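Local atomic coordinates of manganese-dependent ADP-ribose/CDP-alcohol diphosphatase (PDB entry 2NXF), a protein that probably hydrolyses ADP-ribose and CDP-alcohols such as CDP-choline at a dinuclear metal centre of the calcineurin-like phosphoesterase type. Residues Leu190-Phe201 and Asp237-Val248. Residues are numbered along the deposited sequence; the frame is centred on the assembly and turned at random.
Sequences LEQRFVKFNGGF and DPICLAWNHEAV
The indole of W243 is wedged into the bend of 190-201. G199 CA lies over one face, 3.8 Å from the centroid of the five-membered ring in a CH-pi contact, while the F194 ring approaches the opposite face obliquely, planes 31° apart. In the indole plane, NE1 donates to V195 O (3.2 Å); that carbonyl also closes the V195-N198 type I turn. The backbone N of W243 donates to G199 O (2.8 Å). With chi1 at 73°, CG of R193 is tucked over its own backbone, flanked by N and C, and the extended chain passes L241 and A242 to set NE 2.8 Å from W243 O, a nearly straight bond from above the carbonyl plane. The guanidinium lies between F194 CE2, over its centre, and, on the other face, CD2 at the edge of the H245 ring, itself held through ND1 by V231 O; imidazole and guanidinium planes are 80° apart, while NH1 turns back to L190 O. N244 clasps the backbone of F201 with both ends of its amide: OD1 accepts from N (3.0 Å) and ND2 meets a lone pair of O. The F201 ring packs beside A242 and V248. I239 CG1 touches F197 CZ (3.8 Å), and a water bridges Q192 OE1 to D237 OD1, NE2 of the same amide donating to G189 O. ND2 of N198 gives one hydrogen to R193 O (2.9 Å) and the other to I239 O (2.8 Å), both near its amide plane. These bonds fix the amide's rotation and direct OD1 to NE2 of H265, a zinc ligand; N198 is thus second-shell, and the contact ties the loop ahead of helix 203-219 to the turn leading into helix 245-253, probably helping to orient that histidine.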
loop_
_atom_site.group_PDB
_atom_site.type_symbol
_atom_site.label_atom_id
_atom_site.label_comp_id
_atom_site.label_asym_id
_atom_site.label_seq_id
_atom_site.Cartn_x
_atom_site.Cartn_y
_atom_site.Cartn_z
ATOM N N LEU A 190 -11.305 -14.116 10.310
ATOM C CA LEU A 190 -10.135 -13.804 9.478
ATOM C C LEU A 190 -10.075 -14.536 8.134
ATOM O O LEU A 190 -9.335 -14.113 7.240
ATOM C CB LEU A 190 -8.821 -14.013 10.257
ATOM C CG LEU A 190 -8.635 -13.284 11.595
ATOM C CD1 LEU A 190 -7.302 -13.663 12.222
ATOM C CD2 LEU A 190 -8.721 -11.767 11.437
ATOM N N GLU A 191 -10.843 -15.619 7.983
ATOM C CA GLU A 191 -10.838 -16.372 6.708
ATOM C C GLU A 191 -11.451 -15.583 5.556
ATOM O O GLU A 191 -11.294 -15.965 4.396
ATOM C CB GLU A 191 -11.563 -17.725 6.835
ATOM C CG GLU A 191 -10.788 -18.803 7.595
ATOM C CD GLU A 191 -9.610 -19.376 6.814
ATOM O OE1 GLU A 191 -9.810 -19.923 5.705
ATOM O OE2 GLU A 191 -8.477 -19.303 7.328
ATOM N N GLN A 192 -12.148 -14.486 5.876
ATOM C CA GLN A 192 -12.652 -13.565 4.847
ATOM C C GLN A 192 -11.560 -13.073 3.895
ATOM O O GLN A 192 -11.847 -12.732 2.742
ATOM C CB GLN A 192 -13.286 -12.338 5.493
ATOM C CG GLN A 192 -14.542 -12.603 6.293
ATOM C CD GLN A 192 -15.103 -11.305 6.845
ATOM O OE1 GLN A 192 -15.682 -10.511 6.100
ATOM N NE2 GLN A 192 -14.908 -11.067 8.141
ATOM N N ARG A 193 -10.320 -13.039 4.376
ATOM C CA ARG A 193 -9.201 -12.474 3.607
ATOM C C ARG A 193 -8.845 -13.273 2.359
ATOM O O ARG A 193 -8.135 -12.773 1.483
ATOM C CB ARG A 193 -7.956 -12.315 4.491
ATOM C CG ARG A 193 -7.244 -13.622 4.835
ATOM C CD ARG A 193 -6.153 -13.356 5.889
ATOM N NE ARG A 193 -5.331 -14.529 6.173
ATOM C CZ ARG A 193 -5.662 -15.519 7.005
ATOM N NH1 ARG A 193 -6.845 -15.532 7.637
ATOM N NH2 ARG A 193 -4.812 -16.528 7.209
ATOM N N PHE A 194 -9.312 -14.527 2.284
ATOM C CA PHE A 194 -8.967 -15.385 1.151
ATOM C C PHE A 194 -9.883 -15.129 -0.036
ATOM O O PHE A 194 -10.792 -15.920 -0.345
ATOM C CB PHE A 194 -8.945 -16.864 1.571
ATOM C CG PHE A 194 -7.760 -17.198 2.446
ATOM C CD1 PHE A 194 -6.473 -17.248 1.903
ATOM C CD2 PHE A 194 -7.923 -17.424 3.807
ATOM C CE1 PHE A 194 -5.371 -17.537 2.708
ATOM C CE2 PHE A 194 -6.828 -17.718 4.621
ATOM C CZ PHE A 194 -5.553 -17.780 4.068
ATOM N N VAL A 195 -9.600 -14.005 -0.690
ATOM C CA VAL A 195 -10.313 -13.519 -1.861
ATOM C C VAL A 195 -9.292 -13.106 -2.917
ATOM O O VAL A 195 -8.134 -12.823 -2.586
ATOM C CB VAL A 195 -11.227 -12.295 -1.535
ATOM C CG1 VAL A 195 -12.426 -12.751 -0.715
ATOM C CG2 VAL A 195 -10.454 -11.190 -0.807
ATOM N N LYS A 196 -9.746 -13.076 -4.167
ATOM C CA LYS A 196 -8.930 -12.827 -5.353
ATOM C C LYS A 196 -8.323 -11.419 -5.366
ATOM O O LYS A 196 -7.274 -11.187 -5.990
ATOM C CB LYS A 196 -9.827 -13.038 -6.584
ATOM C CG LYS A 196 -9.159 -12.999 -7.927
ATOM C CD LYS A 196 -10.202 -13.254 -9.015
ATOM C CE LYS A 196 -9.712 -12.775 -10.363
ATOM N NZ LYS A 196 -10.642 -13.174 -11.473
ATOM N N PHE A 197 -8.971 -10.473 -4.675
ATOM C CA PHE A 197 -8.436 -9.106 -4.653
ATOM C C PHE A 197 -7.343 -8.880 -3.593
ATOM O O PHE A 197 -6.845 -7.771 -3.456
ATOM C CB PHE A 197 -9.551 -8.059 -4.573
ATOM C CG PHE A 197 -10.446 -8.158 -3.361
ATOM C CD1 PHE A 197 -10.058 -7.582 -2.137
ATOM C CD2 PHE A 197 -11.720 -8.737 -3.462
ATOM C CE1 PHE A 197 -10.913 -7.603 -1.015
ATOM C CE2 PHE A 197 -12.598 -8.763 -2.340
ATOM C CZ PHE A 197 -12.197 -8.200 -1.131
ATOM N N ASN A 198 -7.000 -9.940 -2.852
ATOM C CA ASN A 198 -5.863 -9.928 -1.950
ATOM C C ASN A 198 -4.711 -10.784 -2.475
ATOM O O ASN A 198 -4.760 -11.325 -3.582
ATOM C CB ASN A 198 -6.272 -10.363 -0.536
ATOM C CG ASN A 198 -7.216 -9.388 0.114
ATOM O OD1 ASN A 198 -7.248 -8.193 -0.236
ATOM N ND2 ASN A 198 -7.977 -9.869 1.092
ATOM N N GLY A 199 -3.679 -10.898 -1.661
ATOM C CA GLY A 199 -2.490 -11.628 -2.036
ATOM C C GLY A 199 -1.626 -11.810 -0.819
ATOM O O GLY A 199 -1.988 -11.395 0.287
ATOM N N GLY A 200 -0.484 -12.446 -1.035
ATOM C CA GLY A 200 0.460 -12.655 0.039
ATOM C C GLY A 200 1.906 -12.422 -0.357
ATOM O O GLY A 200 2.219 -12.067 -1.510
ATOM N N PHE A 201 2.784 -12.682 0.612
ATOM C CA PHE A 201 4.219 -12.440 0.455
ATOM C C PHE A 201 4.942 -13.787 0.375
ATOM O O PHE A 201 4.780 -14.646 1.257
ATOM C CB PHE A 201 4.728 -11.633 1.659
ATOM C CG PHE A 201 3.928 -10.372 1.923
ATOM C CD1 PHE A 201 4.276 -9.155 1.310
ATOM C CD2 PHE A 201 2.824 -10.401 2.792
ATOM C CE1 PHE A 201 3.537 -7.978 1.547
ATOM C CE2 PHE A 201 2.056 -9.223 3.036
ATOM C CZ PHE A 201 2.424 -8.002 2.429
ATOM N N ASP A 237 -10.172 -4.146 8.383
ATOM C CA ASP A 237 -11.208 -5.174 8.298
ATOM C C ASP A 237 -10.560 -6.497 7.849
ATOM O O ASP A 237 -9.667 -6.483 7.000
ATOM C CB ASP A 237 -12.298 -4.748 7.319
ATOM C CG ASP A 237 -13.498 -5.674 7.355
ATOM O OD1 ASP A 237 -13.479 -6.735 6.690
ATOM O OD2 ASP A 237 -14.483 -5.371 8.076
ATOM N N PRO A 238 -11.000 -7.640 8.418
ATOM C CA PRO A 238 -10.416 -8.942 8.042
ATOM C C PRO A 238 -10.423 -9.204 6.529
ATOM O O PRO A 238 -9.503 -9.839 6.021
ATOM C CB PRO A 238 -11.322 -9.958 8.731
ATOM C CG PRO A 238 -11.987 -9.238 9.807
ATOM C CD PRO A 238 -12.047 -7.785 9.447
ATOM N N ILE A 239 -11.426 -8.700 5.811
ATOM C CA ILE A 239 -11.481 -8.962 4.370
ATOM C C ILE A 239 -10.340 -8.301 3.618
ATOM O O ILE A 239 -10.099 -8.633 2.454
ATOM C CB ILE A 239 -12.840 -8.591 3.723
ATOM C CG1 ILE A 239 -13.032 -9.381 2.405
ATOM C CG2 ILE A 239 -12.956 -7.071 3.526
ATOM C CD1 ILE A 239 -14.468 -9.359 1.849
ATOM N N CYS A 240 -9.660 -7.343 4.267
ATOM C CA CYS A 240 -8.591 -6.592 3.607
ATOM C C CYS A 240 -7.182 -7.084 3.921
ATOM O O CYS A 240 -6.207 -6.522 3.423
ATOM C CB CYS A 240 -8.698 -5.114 3.980
ATOM S SG CYS A 240 -10.175 -4.377 3.311
ATOM N N LEU A 241 -7.053 -8.111 4.753
ATOM C CA LEU A 241 -5.706 -8.539 5.203
ATOM C C LEU A 241 -4.988 -9.375 4.148
ATOM O O LEU A 241 -5.637 -10.137 3.396
ATOM C CB LEU A 241 -5.833 -9.413 6.465
ATOM C CG LEU A 241 -6.394 -8.706 7.705
ATOM C CD1 LEU A 241 -6.793 -9.717 8.780
ATOM C CD2 LEU A 241 -5.359 -7.695 8.223
ATOM N N ALA A 242 -3.661 -9.280 4.130
ATOM C CA ALA A 242 -2.833 -10.201 3.326
ATOM C C ALA A 242 -3.119 -11.654 3.651
ATOM O O ALA A 242 -3.401 -12.018 4.798
ATOM C CB ALA A 242 -1.350 -9.935 3.531
ATOM N N TRP A 243 -3.037 -12.500 2.631
ATOM C CA TRP A 243 -3.268 -13.931 2.832
ATOM C C TRP A 243 -2.457 -14.544 3.982
ATOM O O TRP A 243 -3.003 -15.277 4.822
ATOM C CB TRP A 243 -2.966 -14.717 1.551
ATOM C CG TRP A 243 -3.919 -14.475 0.407
ATOM C CD1 TRP A 243 -5.135 -13.835 0.429
ATOM C CD2 TRP A 243 -3.725 -14.920 -0.938
ATOM N NE1 TRP A 243 -5.699 -13.844 -0.835
ATOM C CE2 TRP A 243 -4.837 -14.486 -1.695
ATOM C CE3 TRP A 243 -2.695 -15.628 -1.580
ATOM C CZ2 TRP A 243 -4.977 -14.771 -3.074
ATOM C CZ3 TRP A 243 -2.822 -15.892 -2.948
ATOM C CH2 TRP A 243 -3.953 -15.469 -3.676
ATOM N N ASN A 244 -1.162 -14.233 4.010
ATOM C CA ASN A 244 -0.293 -14.760 5.057
ATOM C C ASN A 244 0.117 -13.654 6.013
ATOM O O ASN A 244 1.278 -13.538 6.378
ATOM C CB ASN A 244 0.916 -15.537 4.477
ATOM C CG ASN A 244 1.815 -14.675 3.601
ATOM O OD1 ASN A 244 1.388 -13.673 3.037
ATOM N ND2 ASN A 244 3.078 -15.092 3.472
ATOM N N HIS A 245 -0.870 -12.872 6.452
ATOM C CA HIS A 245 -0.588 -11.719 7.317
ATOM C C HIS A 245 0.163 -12.141 8.595
ATOM O O HIS A 245 1.035 -11.410 9.061
ATOM C CB HIS A 245 -1.882 -10.952 7.657
ATOM C CG HIS A 245 -2.805 -11.701 8.577
ATOM N ND1 HIS A 245 -2.947 -11.395 9.916
ATOM C CD2 HIS A 245 -3.607 -12.766 8.351
ATOM C CE1 HIS A 245 -3.807 -12.232 10.469
ATOM N NE2 HIS A 245 -4.221 -13.076 9.542
ATOM N N GLU A 246 -0.160 -13.308 9.150
ATOM C CA GLU A 246 0.460 -13.738 10.403
ATOM C C GLU A 246 1.960 -14.015 10.213
ATOM O O GLU A 246 2.766 -13.786 11.127
ATOM C CB GLU A 246 -0.278 -14.952 10.977
ATOM C CG GLU A 246 0.016 -15.243 12.435
ATOM C CD GLU A 246 -0.420 -14.121 13.390
ATOM O OE1 GLU A 246 0.344 -13.818 14.329
ATOM O OE2 GLU A 246 -1.511 -13.546 13.214
ATOM N N ALA A 247 2.327 -14.481 9.020
ATOM C CA ALA A 247 3.740 -14.714 8.688
ATOM C C ALA A 247 4.510 -13.399 8.714
ATOM O O ALA A 247 5.655 -13.345 9.182
ATOM C CB ALA A 247 3.866 -15.393 7.323
ATOM N N VAL A 248 3.859 -12.332 8.253
ATOM C CA VAL A 248 4.465 -10.989 8.292
ATOM C C VAL A 248 4.603 -10.514 9.733
ATOM O O VAL A 248 5.669 -10.027 10.131
ATOM C CB VAL A 248 3.676 -9.960 7.472
ATOM C CG1 VAL A 248 4.427 -8.608 7.453
ATOM C CG2 VAL A 248 3.521 -10.443 6.034
HETATM O O HOH W 1 -15.854 -7.825 6.379
HETATM O O HOH W 2 -2.342 -17.889 6.012
#